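Local coordinates for protein WipB (Legionella pneumophila, PDB 5NNY) that is a translocated effector Ser/Thr phosphatase, represented here by its phosphatase domain, that targets the host lysosomal nutrient-sensing machinery, at residues A[89-100]-A[120-130]. Residues are numbered along the deposited sequence; the frame is centred on the assembly and turned at random. Where two conformers were deposited one is given.
Sequences KLIRLIGDELVD and ADFEILLSNHG
Arg92 and Glu123 lie side by side on one face of two adjacent parallel strands, 90-93 and 121-125. The extended arginine chain brings NE to 2.7 Å from Glu123 OE1, a salt bridge whose hydrogen bond is weak, with the guanidinium and carboxylate planes 82° apart. Leu90 CD2 lies over the centre of one guanidinium face, and a water accepts weakly from Arg92 NH2 and donates to Glu123 OE2. Asp5 also pairs with the arginine, Lys191 and Ser194 with the glutamate. On the other face Ile91 packs against Phe122 and Leu93 against Ile124. Among the backbone hydrogen bonds joining the strands, Leu93 N to Glu123 O (2.8 Å) is almost straight.

Beyond the strands, His129 packs against residues 96-100. Its chi1 of -72° turns the ring toward them, where ND1, at the ring edge, donates to Val99 O. Asp100 stacks its carboxylate on one ring face, 20° from parallel, with OD2 over the ring centre; this oxygen is hydrogen-bonded instead to His12. Asp96 OD1 approaches His129 CD2 at 3.1 Å, its carboxylate plane steeply inclined to the ring. Ser127 OG caps helix 128-138 by accepting from Gly130 N at 3.1 Å. Strand 90-93, helix 105-117 and strand 121-125 form a beta-alpha-beta unit, consistent with the calcineurin-like phosphoesterase fold.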
loop_
_atom_site.group_PDB
_atom_site.type_symbol
_atom_site.label_atom_id
_atom_site.label_comp_id
_atom_site.label_asym_id
_atom_site.label_seq_id
_atom_site.Cartn_x
_atom_site.Cartn_y
_atom_site.Cartn_z
ATOM N N LYS A 89 14.870 0.493 12.537
ATOM C CA LYS A 89 14.716 1.371 11.386
ATOM C C LYS A 89 13.263 1.365 10.917
ATOM O O LYS A 89 12.712 0.308 10.598
ATOM C CB LYS A 89 15.625 0.893 10.254
ATOM C CG LYS A 89 16.830 1.743 9.962
ATOM C CD LYS A 89 17.156 1.694 8.477
ATOM C CE LYS A 89 18.639 1.901 8.222
ATOM N NZ LYS A 89 18.922 2.392 6.834
ATOM N N LEU A 90 12.647 2.543 10.854
ATOM C CA LEU A 90 11.287 2.646 10.331
ATOM C C LEU A 90 11.289 2.679 8.806
ATOM O O LEU A 90 12.063 3.419 8.189
ATOM C CB LEU A 90 10.578 3.885 10.873
ATOM C CG LEU A 90 9.176 4.116 10.273
ATOM C CD1 LEU A 90 8.223 3.007 10.672
ATOM C CD2 LEU A 90 8.612 5.449 10.685
ATOM N N ILE A 91 10.403 1.881 8.208
ATOM C CA ILE A 91 10.225 1.787 6.761
ATOM C C ILE A 91 8.871 2.393 6.429
ATOM O O ILE A 91 7.844 1.905 6.910
ATOM C CB ILE A 91 10.272 0.328 6.280
ATOM C CG1 ILE A 91 11.467 -0.405 6.893
ATOM C CG2 ILE A 91 10.307 0.271 4.775
ATOM C CD1 ILE A 91 11.216 -1.893 7.104
ATOM N N ARG A 92 8.856 3.443 5.614
ATOM C CA ARG A 92 7.613 4.040 5.136
ATOM C C ARG A 92 7.452 3.727 3.658
ATOM O O ARG A 92 8.317 4.080 2.849
ATOM C CB ARG A 92 7.585 5.558 5.339
ATOM C CG ARG A 92 7.459 6.024 6.760
ATOM C CD ARG A 92 7.212 7.547 6.820
ATOM N NE ARG A 92 7.011 7.995 8.202
ATOM C CZ ARG A 92 8.000 8.301 9.026
ATOM N NH1 ARG A 92 9.243 8.206 8.592
ATOM N NH2 ARG A 92 7.750 8.685 10.275
ATOM N N LEU A 93 6.343 3.080 3.306
ATOM C CA LEU A 93 5.986 2.852 1.912
ATOM C C LEU A 93 5.012 3.939 1.456
ATOM O O LEU A 93 3.872 3.999 1.925
ATOM C CB LEU A 93 5.372 1.461 1.742
ATOM C CG LEU A 93 6.301 0.231 1.720
ATOM C CD1 LEU A 93 7.148 0.072 2.982
ATOM C CD2 LEU A 93 5.494 -1.068 1.453
ATOM N N ILE A 94 5.457 4.790 0.528
ATOM C CA ILE A 94 4.598 5.863 0.034
ATOM C C ILE A 94 3.446 5.305 -0.807
ATOM O O ILE A 94 2.464 6.012 -1.073
ATOM C CB ILE A 94 5.467 6.898 -0.719
ATOM C CG1 ILE A 94 4.997 8.318 -0.435
ATOM C CG2 ILE A 94 5.508 6.622 -2.210
ATOM C CD1 ILE A 94 5.593 8.909 0.826
ATOM N N GLY A 95 3.528 4.040 -1.215
ATOM C CA GLY A 95 2.362 3.340 -1.696
ATOM C C GLY A 95 2.649 2.558 -2.965
ATOM O O GLY A 95 3.797 2.280 -3.320
ATOM N N ASP A 96 1.553 2.213 -3.639
ATOM C CA ASP A 96 1.577 1.429 -4.871
ATOM C C ASP A 96 2.355 0.128 -4.681
ATOM O O ASP A 96 2.974 -0.383 -5.612
ATOM C CB ASP A 96 2.151 2.237 -6.031
ATOM C CG ASP A 96 1.251 3.389 -6.447
ATOM O OD1 ASP A 96 0.176 3.562 -5.854
ATOM O OD2 ASP A 96 1.634 4.125 -7.373
ATOM N N GLU A 97 2.317 -0.412 -3.459
ATOM C CA GLU A 97 2.986 -1.682 -3.196
ATOM C C GLU A 97 2.163 -2.885 -3.670
ATOM O O GLU A 97 2.718 -3.997 -3.800
ATOM C CB GLU A 97 3.331 -1.773 -1.701
ATOM C CG GLU A 97 2.165 -2.058 -0.753
ATOM C CD GLU A 97 1.093 -0.985 -0.730
ATOM O OE1 GLU A 97 -0.098 -1.333 -0.590
ATOM O OE2 GLU A 97 1.427 0.221 -0.867
ATOM N N LEU A 98 0.877 -2.670 -3.975
ATOM C CA LEU A 98 -0.030 -3.706 -4.469
ATOM C C LEU A 98 -0.882 -3.145 -5.606
ATOM O O LEU A 98 -0.982 -1.930 -5.783
ATOM C CB LEU A 98 -0.940 -4.224 -3.344
ATOM C CG LEU A 98 -0.324 -4.890 -2.113
ATOM C CD1 LEU A 98 -1.394 -5.114 -1.027
ATOM C CD2 LEU A 98 0.338 -6.224 -2.484
ATOM N N VAL A 99 -1.507 -4.049 -6.379
ATOM C CA VAL A 99 -2.457 -3.706 -7.450
ATOM C C VAL A 99 -1.826 -2.750 -8.456
ATOM O O VAL A 99 -2.270 -1.601 -8.599
ATOM C CB VAL A 99 -3.759 -3.095 -6.887
ATOM C CG1 VAL A 99 -4.881 -3.063 -7.974
ATOM C CG2 VAL A 99 -4.235 -3.880 -5.681
ATOM N N ASP A 100 -0.818 -3.212 -9.190
ATOM C CA ASP A 100 -0.073 -2.293 -10.043
ATOM C C ASP A 100 0.628 -3.106 -11.127
ATOM O O ASP A 100 0.247 -4.258 -11.390
ATOM C CB ASP A 100 0.888 -1.442 -9.194
ATOM C CG ASP A 100 1.141 -0.052 -9.793
ATOM O OD1 ASP A 100 1.455 0.038 -11.002
ATOM O OD2 ASP A 100 1.041 0.947 -9.042
ATOM N N ALA A 120 9.902 -6.181 12.080
ATOM C CA ALA A 120 10.314 -4.943 11.439
ATOM C C ALA A 120 9.247 -3.868 11.631
ATOM O O ALA A 120 8.065 -4.156 11.826
ATOM C CB ALA A 120 10.592 -5.162 9.948
ATOM N N ASP A 121 9.689 -2.622 11.634
ATOM C CA ASP A 121 8.808 -1.478 11.813
ATOM C C ASP A 121 8.510 -0.881 10.443
ATOM O O ASP A 121 9.427 -0.414 9.766
ATOM C CB ASP A 121 9.466 -0.449 12.733
ATOM C CG ASP A 121 8.505 0.640 13.172
ATOM O OD1 ASP A 121 7.278 0.468 13.012
ATOM O OD2 ASP A 121 8.988 1.677 13.680
ATOM N N PHE A 122 7.241 -0.919 10.020
ATOM C CA PHE A 122 6.897 -0.432 8.692
ATOM C C PHE A 122 5.510 0.192 8.680
ATOM O O PHE A 122 4.651 -0.130 9.496
ATOM C CB PHE A 122 7.005 -1.537 7.613
ATOM C CG PHE A 122 5.983 -2.654 7.719
ATOM C CD1 PHE A 122 6.185 -3.725 8.578
ATOM C CD2 PHE A 122 4.861 -2.664 6.897
ATOM C CE1 PHE A 122 5.264 -4.761 8.651
ATOM C CE2 PHE A 122 3.929 -3.686 6.957
ATOM C CZ PHE A 122 4.131 -4.747 7.836
ATOM N N GLU A 123 5.302 1.136 7.774
ATOM C CA GLU A 123 3.969 1.689 7.589
ATOM C C GLU A 123 3.730 1.905 6.108
ATOM O O GLU A 123 4.662 2.154 5.338
ATOM C CB GLU A 123 3.752 3.002 8.345
ATOM C CG GLU A 123 4.747 4.069 7.997
ATOM C CD GLU A 123 4.622 5.282 8.891
ATOM O OE1 GLU A 123 4.782 6.401 8.373
ATOM O OE2 GLU A 123 4.352 5.115 10.104
ATOM N N ILE A 124 2.457 1.810 5.737
ATOM C CA ILE A 124 1.985 1.822 4.359
ATOM C C ILE A 124 0.990 2.962 4.214
ATOM O O ILE A 124 -0.028 2.995 4.908
ATOM C CB ILE A 124 1.326 0.486 3.976
ATOM C CG1 ILE A 124 2.321 -0.646 4.199
ATOM C CG2 ILE A 124 0.888 0.499 2.519
ATOM C CD1 ILE A 124 1.707 -2.047 4.082
ATOM N N LEU A 125 1.290 3.896 3.321
ATOM C CA LEU A 125 0.440 5.060 3.124
ATOM C C LEU A 125 -0.655 4.703 2.137
ATOM O O LEU A 125 -0.379 4.128 1.079
ATOM C CB LEU A 125 1.254 6.253 2.628
ATOM C CG LEU A 125 2.059 6.884 3.764
ATOM C CD1 LEU A 125 3.152 7.772 3.231
ATOM C CD2 LEU A 125 1.133 7.656 4.695
ATOM N N LEU A 126 -1.893 5.021 2.500
ATOM C CA LEU A 126 -3.040 4.655 1.666
ATOM C C LEU A 126 -2.922 5.258 0.269
ATOM O O LEU A 126 -2.595 6.444 0.108
ATOM C CB LEU A 126 -4.342 5.123 2.334
ATOM C CG LEU A 126 -5.658 4.628 1.727
ATOM C CD1 LEU A 126 -5.733 3.107 1.816
ATOM C CD2 LEU A 126 -6.877 5.269 2.396
ATOM N N SER A 127 -3.184 4.429 -0.751
ATOM C CA SER A 127 -3.124 4.853 -2.138
ATOM C C SER A 127 -4.350 4.329 -2.867
ATOM O O SER A 127 -5.075 3.461 -2.367
ATOM C CB SER A 127 -1.842 4.363 -2.849
ATOM O OG SER A 127 -1.779 2.938 -2.972
ATOM N N ASN A 128 -4.566 4.872 -4.071
ATOM C CA ASN A 128 -5.659 4.395 -4.906
ATOM C C ASN A 128 -5.454 2.933 -5.291
ATOM O O ASN A 128 -6.420 2.159 -5.333
ATOM C CB ASN A 128 -5.811 5.278 -6.153
ATOM C CG ASN A 128 -4.470 5.710 -6.758
ATOM O OD1 ASN A 128 -3.701 6.452 -6.139
ATOM N ND2 ASN A 128 -4.214 5.286 -7.994
ATOM N N HIS A 129 -4.200 2.525 -5.537
ATOM C CA HIS A 129 -3.935 1.127 -5.878
ATOM C C HIS A 129 -4.211 0.219 -4.681
ATOM O O HIS A 129 -4.921 -0.787 -4.790
ATOM C CB HIS A 129 -2.488 0.957 -6.363
ATOM C CG HIS A 129 -2.220 1.517 -7.724
ATOM N ND1 HIS A 129 -2.429 0.802 -8.884
ATOM C CD2 HIS A 129 -1.726 2.719 -8.110
ATOM C CE1 HIS A 129 -2.095 1.545 -9.925
ATOM N NE2 HIS A 129 -1.664 2.710 -9.482
ATOM N N GLY A 130 -3.669 0.572 -3.543
ATOM C CA GLY A 130 -3.871 -0.201 -2.352
ATOM C C GLY A 130 -5.312 -0.292 -1.879
ATOM O O GLY A 130 -5.771 -1.277 -1.407
HETATM O O HOH W 1 12.588 -2.257 10.847
HETATM O O HOH W 2 5.597 7.174 11.839
HETATM O O HOH W 3 -0.583 2.154 -0.614
#